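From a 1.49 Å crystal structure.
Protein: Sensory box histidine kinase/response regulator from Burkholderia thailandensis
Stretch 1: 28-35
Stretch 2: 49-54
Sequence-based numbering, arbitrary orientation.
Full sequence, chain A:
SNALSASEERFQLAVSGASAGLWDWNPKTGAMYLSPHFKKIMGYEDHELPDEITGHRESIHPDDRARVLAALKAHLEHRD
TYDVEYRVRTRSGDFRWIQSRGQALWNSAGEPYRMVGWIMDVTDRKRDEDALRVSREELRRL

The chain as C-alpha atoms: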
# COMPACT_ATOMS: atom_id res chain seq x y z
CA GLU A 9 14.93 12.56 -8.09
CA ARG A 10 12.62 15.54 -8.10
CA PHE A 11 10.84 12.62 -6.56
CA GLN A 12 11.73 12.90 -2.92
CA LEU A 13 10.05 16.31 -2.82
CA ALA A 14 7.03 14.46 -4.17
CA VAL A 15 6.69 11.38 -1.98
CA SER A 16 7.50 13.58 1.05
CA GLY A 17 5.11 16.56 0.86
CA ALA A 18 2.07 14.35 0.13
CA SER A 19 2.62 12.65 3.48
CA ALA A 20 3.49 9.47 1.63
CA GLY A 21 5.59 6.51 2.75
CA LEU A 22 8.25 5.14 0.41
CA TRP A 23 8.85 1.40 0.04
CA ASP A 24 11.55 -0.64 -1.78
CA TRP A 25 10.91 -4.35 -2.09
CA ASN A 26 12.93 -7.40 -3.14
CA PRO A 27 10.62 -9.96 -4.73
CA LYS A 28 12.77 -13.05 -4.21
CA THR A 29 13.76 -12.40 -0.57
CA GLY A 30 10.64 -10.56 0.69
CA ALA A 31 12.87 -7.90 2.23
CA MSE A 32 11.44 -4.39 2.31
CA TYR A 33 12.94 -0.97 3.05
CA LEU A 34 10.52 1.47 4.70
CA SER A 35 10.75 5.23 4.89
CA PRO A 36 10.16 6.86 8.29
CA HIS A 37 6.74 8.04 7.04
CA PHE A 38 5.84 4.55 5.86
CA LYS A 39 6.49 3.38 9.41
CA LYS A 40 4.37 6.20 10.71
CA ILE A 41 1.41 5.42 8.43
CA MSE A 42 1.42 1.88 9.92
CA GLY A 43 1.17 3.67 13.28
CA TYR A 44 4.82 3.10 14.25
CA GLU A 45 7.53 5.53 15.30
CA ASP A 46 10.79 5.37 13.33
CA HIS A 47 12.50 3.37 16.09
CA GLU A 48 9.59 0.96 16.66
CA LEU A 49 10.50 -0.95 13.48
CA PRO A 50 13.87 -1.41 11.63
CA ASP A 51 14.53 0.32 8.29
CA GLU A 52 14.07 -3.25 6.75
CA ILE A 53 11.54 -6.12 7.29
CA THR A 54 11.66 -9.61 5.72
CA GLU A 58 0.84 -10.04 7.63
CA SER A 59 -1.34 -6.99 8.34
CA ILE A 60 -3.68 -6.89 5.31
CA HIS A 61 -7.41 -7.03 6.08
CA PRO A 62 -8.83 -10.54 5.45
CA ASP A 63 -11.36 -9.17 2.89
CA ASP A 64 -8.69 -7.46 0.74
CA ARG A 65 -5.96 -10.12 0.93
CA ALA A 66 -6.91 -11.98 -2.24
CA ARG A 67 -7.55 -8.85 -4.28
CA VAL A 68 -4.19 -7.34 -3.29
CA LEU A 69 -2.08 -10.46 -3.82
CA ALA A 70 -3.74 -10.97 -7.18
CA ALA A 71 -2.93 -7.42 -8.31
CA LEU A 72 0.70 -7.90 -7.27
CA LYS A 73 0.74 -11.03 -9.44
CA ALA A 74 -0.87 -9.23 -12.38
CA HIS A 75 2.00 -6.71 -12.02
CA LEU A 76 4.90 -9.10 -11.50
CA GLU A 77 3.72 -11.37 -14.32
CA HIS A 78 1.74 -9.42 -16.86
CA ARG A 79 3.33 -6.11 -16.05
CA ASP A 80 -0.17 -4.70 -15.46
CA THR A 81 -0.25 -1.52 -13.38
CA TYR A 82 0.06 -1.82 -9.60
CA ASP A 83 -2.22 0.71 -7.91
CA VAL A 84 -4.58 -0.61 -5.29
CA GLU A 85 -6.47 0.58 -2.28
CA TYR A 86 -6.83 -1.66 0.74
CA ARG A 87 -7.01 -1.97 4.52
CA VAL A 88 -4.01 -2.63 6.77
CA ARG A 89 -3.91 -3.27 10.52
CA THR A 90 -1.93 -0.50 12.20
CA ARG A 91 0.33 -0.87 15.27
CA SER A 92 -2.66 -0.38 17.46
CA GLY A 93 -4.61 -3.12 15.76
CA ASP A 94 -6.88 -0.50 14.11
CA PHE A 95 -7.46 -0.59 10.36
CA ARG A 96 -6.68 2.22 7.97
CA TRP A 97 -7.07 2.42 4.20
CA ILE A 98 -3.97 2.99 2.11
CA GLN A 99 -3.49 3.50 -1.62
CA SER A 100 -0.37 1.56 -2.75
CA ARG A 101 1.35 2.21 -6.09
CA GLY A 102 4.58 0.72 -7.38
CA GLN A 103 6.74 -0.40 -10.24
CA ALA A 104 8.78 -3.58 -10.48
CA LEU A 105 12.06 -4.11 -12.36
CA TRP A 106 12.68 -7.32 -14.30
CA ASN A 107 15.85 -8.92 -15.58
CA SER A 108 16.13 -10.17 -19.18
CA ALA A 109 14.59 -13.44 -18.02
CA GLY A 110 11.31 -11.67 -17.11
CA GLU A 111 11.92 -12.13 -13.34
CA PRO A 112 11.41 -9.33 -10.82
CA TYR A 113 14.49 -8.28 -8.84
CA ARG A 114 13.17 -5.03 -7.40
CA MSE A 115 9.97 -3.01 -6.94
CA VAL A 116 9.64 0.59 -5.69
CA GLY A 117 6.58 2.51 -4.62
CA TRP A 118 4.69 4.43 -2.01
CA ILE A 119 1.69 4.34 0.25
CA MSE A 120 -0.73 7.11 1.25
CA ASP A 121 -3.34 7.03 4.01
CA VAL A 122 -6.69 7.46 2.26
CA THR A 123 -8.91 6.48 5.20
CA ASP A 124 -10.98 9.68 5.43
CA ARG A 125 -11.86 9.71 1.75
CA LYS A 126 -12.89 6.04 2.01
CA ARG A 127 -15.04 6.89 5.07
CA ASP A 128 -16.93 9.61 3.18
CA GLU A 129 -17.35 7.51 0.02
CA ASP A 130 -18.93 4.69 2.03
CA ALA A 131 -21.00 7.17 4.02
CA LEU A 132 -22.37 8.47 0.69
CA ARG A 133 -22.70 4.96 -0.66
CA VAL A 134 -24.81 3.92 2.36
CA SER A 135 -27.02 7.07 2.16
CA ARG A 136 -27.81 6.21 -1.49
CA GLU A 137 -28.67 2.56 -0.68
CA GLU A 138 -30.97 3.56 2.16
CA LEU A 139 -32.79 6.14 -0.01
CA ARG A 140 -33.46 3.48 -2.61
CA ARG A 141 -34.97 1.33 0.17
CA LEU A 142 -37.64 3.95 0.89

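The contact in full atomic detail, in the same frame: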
# COMPACT_ATOMS: atom_id res chain seq x y z
N LYS A 28 12.35 -11.69 -4.49
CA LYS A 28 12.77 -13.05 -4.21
C LYS A 28 12.88 -13.26 -2.69
O LYS A 28 12.40 -14.27 -2.15
CB LYS A 28 14.06 -13.39 -4.96
CG LYS A 28 15.07 -12.28 -4.99
CD LYS A 28 16.31 -12.65 -5.80
CE LYS A 28 16.11 -12.42 -7.29
NZ LYS A 28 17.37 -12.24 -8.03
N THR A 29 13.46 -12.29 -2.00
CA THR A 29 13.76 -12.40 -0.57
C THR A 29 12.60 -11.98 0.36
O THR A 29 12.51 -12.47 1.50
CB THR A 29 15.02 -11.60 -0.21
OG1 THR A 29 14.75 -10.20 -0.41
CG2 THR A 29 16.19 -12.02 -1.10
N GLY A 30 11.72 -11.09 -0.12
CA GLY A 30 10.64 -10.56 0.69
C GLY A 30 11.03 -9.32 1.48
O GLY A 30 10.19 -8.61 2.02
N ALA A 31 12.33 -9.06 1.53
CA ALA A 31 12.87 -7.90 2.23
C ALA A 31 12.30 -6.56 1.72
O ALA A 31 12.15 -6.34 0.53
CB ALA A 31 14.38 -7.89 2.13
N MSE A 32 12.04 -5.65 2.65
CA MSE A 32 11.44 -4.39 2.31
C MSE A 32 12.08 -3.26 3.11
O MSE A 32 12.17 -3.34 4.32
CB MSE A 32 9.94 -4.46 2.57
CG MSE A 32 9.22 -3.25 2.01
SE MSE A 32 7.28 -3.42 1.94
CE MSE A 32 7.03 -4.65 3.41
N TYR A 33 12.54 -2.22 2.41
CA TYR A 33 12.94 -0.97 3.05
C TYR A 33 11.72 -0.07 3.21
O TYR A 33 10.87 -0.02 2.33
CB TYR A 33 14.03 -0.22 2.29
CG TYR A 33 14.21 1.20 2.82
CD1 TYR A 33 14.84 1.43 4.04
CD2 TYR A 33 13.72 2.30 2.12
CE1 TYR A 33 14.99 2.71 4.54
CE2 TYR A 33 13.86 3.59 2.60
CZ TYR A 33 14.50 3.80 3.82
OH TYR A 33 14.65 5.08 4.31
N LEU A 34 11.65 0.61 4.35
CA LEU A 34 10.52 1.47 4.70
C LEU A 34 11.01 2.86 5.09
O LEU A 34 11.91 3.01 5.90
CB LEU A 34 9.72 0.88 5.88
CG LEU A 34 9.63 -0.63 6.09
CD1 LEU A 34 8.95 -0.90 7.39
CD2 LEU A 34 8.88 -1.26 4.94
N SER A 35 10.40 3.89 4.51
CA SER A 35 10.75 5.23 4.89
C SER A 35 10.18 5.50 6.28
O SER A 35 9.24 4.81 6.73
CB SER A 35 10.22 6.23 3.88
OG SER A 35 8.81 6.25 3.90
N LEU A 49 10.34 0.04 14.53
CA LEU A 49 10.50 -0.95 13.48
C LEU A 49 11.79 -0.59 12.75
O LEU A 49 12.06 0.60 12.54
CB LEU A 49 9.32 -0.88 12.50
CG LEU A 49 7.91 -1.25 12.96
CD1 LEU A 49 6.87 -0.83 11.93
CD2 LEU A 49 7.82 -2.74 13.21
N PRO A 50 12.59 -1.59 12.35
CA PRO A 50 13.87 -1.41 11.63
C PRO A 50 13.70 -0.88 10.20
O PRO A 50 12.65 -1.11 9.61
CB PRO A 50 14.44 -2.82 11.58
CG PRO A 50 13.73 -3.54 12.65
CD PRO A 50 12.35 -2.99 12.71
N ASP A 51 14.68 -0.18 9.65
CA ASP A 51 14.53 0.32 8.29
C ASP A 51 14.24 -0.82 7.24
O ASP A 51 13.99 -0.51 6.07
CB ASP A 51 15.73 1.19 7.87
CG ASP A 51 15.65 2.64 8.40
OD1 ASP A 51 14.63 3.02 9.00
OD2 ASP A 51 16.61 3.41 8.20
N GLU A 52 14.25 -2.10 7.66
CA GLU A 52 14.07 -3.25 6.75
C GLU A 52 13.40 -4.51 7.35
O GLU A 52 13.93 -5.10 8.28
CB GLU A 52 15.41 -3.68 6.14
CG GLU A 52 16.14 -2.61 5.33
CD GLU A 52 17.31 -3.17 4.55
OE1 GLU A 52 18.19 -2.38 4.11
OE2 GLU A 52 17.35 -4.41 4.38
N ILE A 53 12.26 -4.93 6.80
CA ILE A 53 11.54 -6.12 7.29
C ILE A 53 11.34 -7.22 6.22
O ILE A 53 11.08 -6.92 5.05
CB ILE A 53 10.18 -5.75 7.89
CG1 ILE A 53 9.34 -5.01 6.85
CG2 ILE A 53 10.37 -4.89 9.13
CD1 ILE A 53 8.03 -4.50 7.37
N THR A 54 11.45 -8.49 6.65
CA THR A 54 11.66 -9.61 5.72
C THR A 54 10.71 -10.77 6.00
O THR A 54 9.50 -10.58 6.05
CB THR A 54 13.14 -10.12 5.78
OG1 THR A 54 14.05 -9.02 5.93
CG2 THR A 54 13.51 -10.91 4.51
O HOH W 1 13.97 4.75 6.97

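Residues 32-34 and 52-53 run antiparallel as a short two-stranded ladder. Met32 pairs with Ile53 in a hydrogen-bonded pair. Ile53 N donates to Met32 O at 2.9 Å, and Met32 N returns a weak bond to Ile53 O, also 2.9 Å. Tyr33 and Glu52 form the next, non-hydrogen-bonded pair, with CA atoms 4.5 Å apart. Beyond it, Leu34 N donates to Asp51 O at 3.1 Å. CA-H...O contacts add to the ladder: Glu52 CA lies 3.1 Å from Met32 O, and Tyr33 CA lies 3.2 Å from Asp51 O.

Before the strand, Gly30 has phi/psi of 88/-12, where a CB would jam against the preceding carbonyl O. Ala31 N makes a weak hydrogen bond to Thr29 OG1 at 3.3 Å. Thr54 packs its methyl here, with CG2 3.9 Å from Ala31 CB.

Met32, a selenomethionine, and Ile53 share one face of the sheet. Ile53 CD1 sits 4.1 Å from Met32 CE and 3.7 Å from Leu34 CD1, giving a small apolar cluster.

Tyr33 and Glu52 occupy the other face. Glu52 CG lies at the edge of the tyrosine ring, and Tyr33 CE1 is 3.7 Å from Asp51 CB. One water bridges the stretches: it hydrogen-bonds Tyr33 OH at 2.8 Å, donates to Leu34 O at 2.9 Å, and donates weakly to Asp51 OD1 at 2.7 Å.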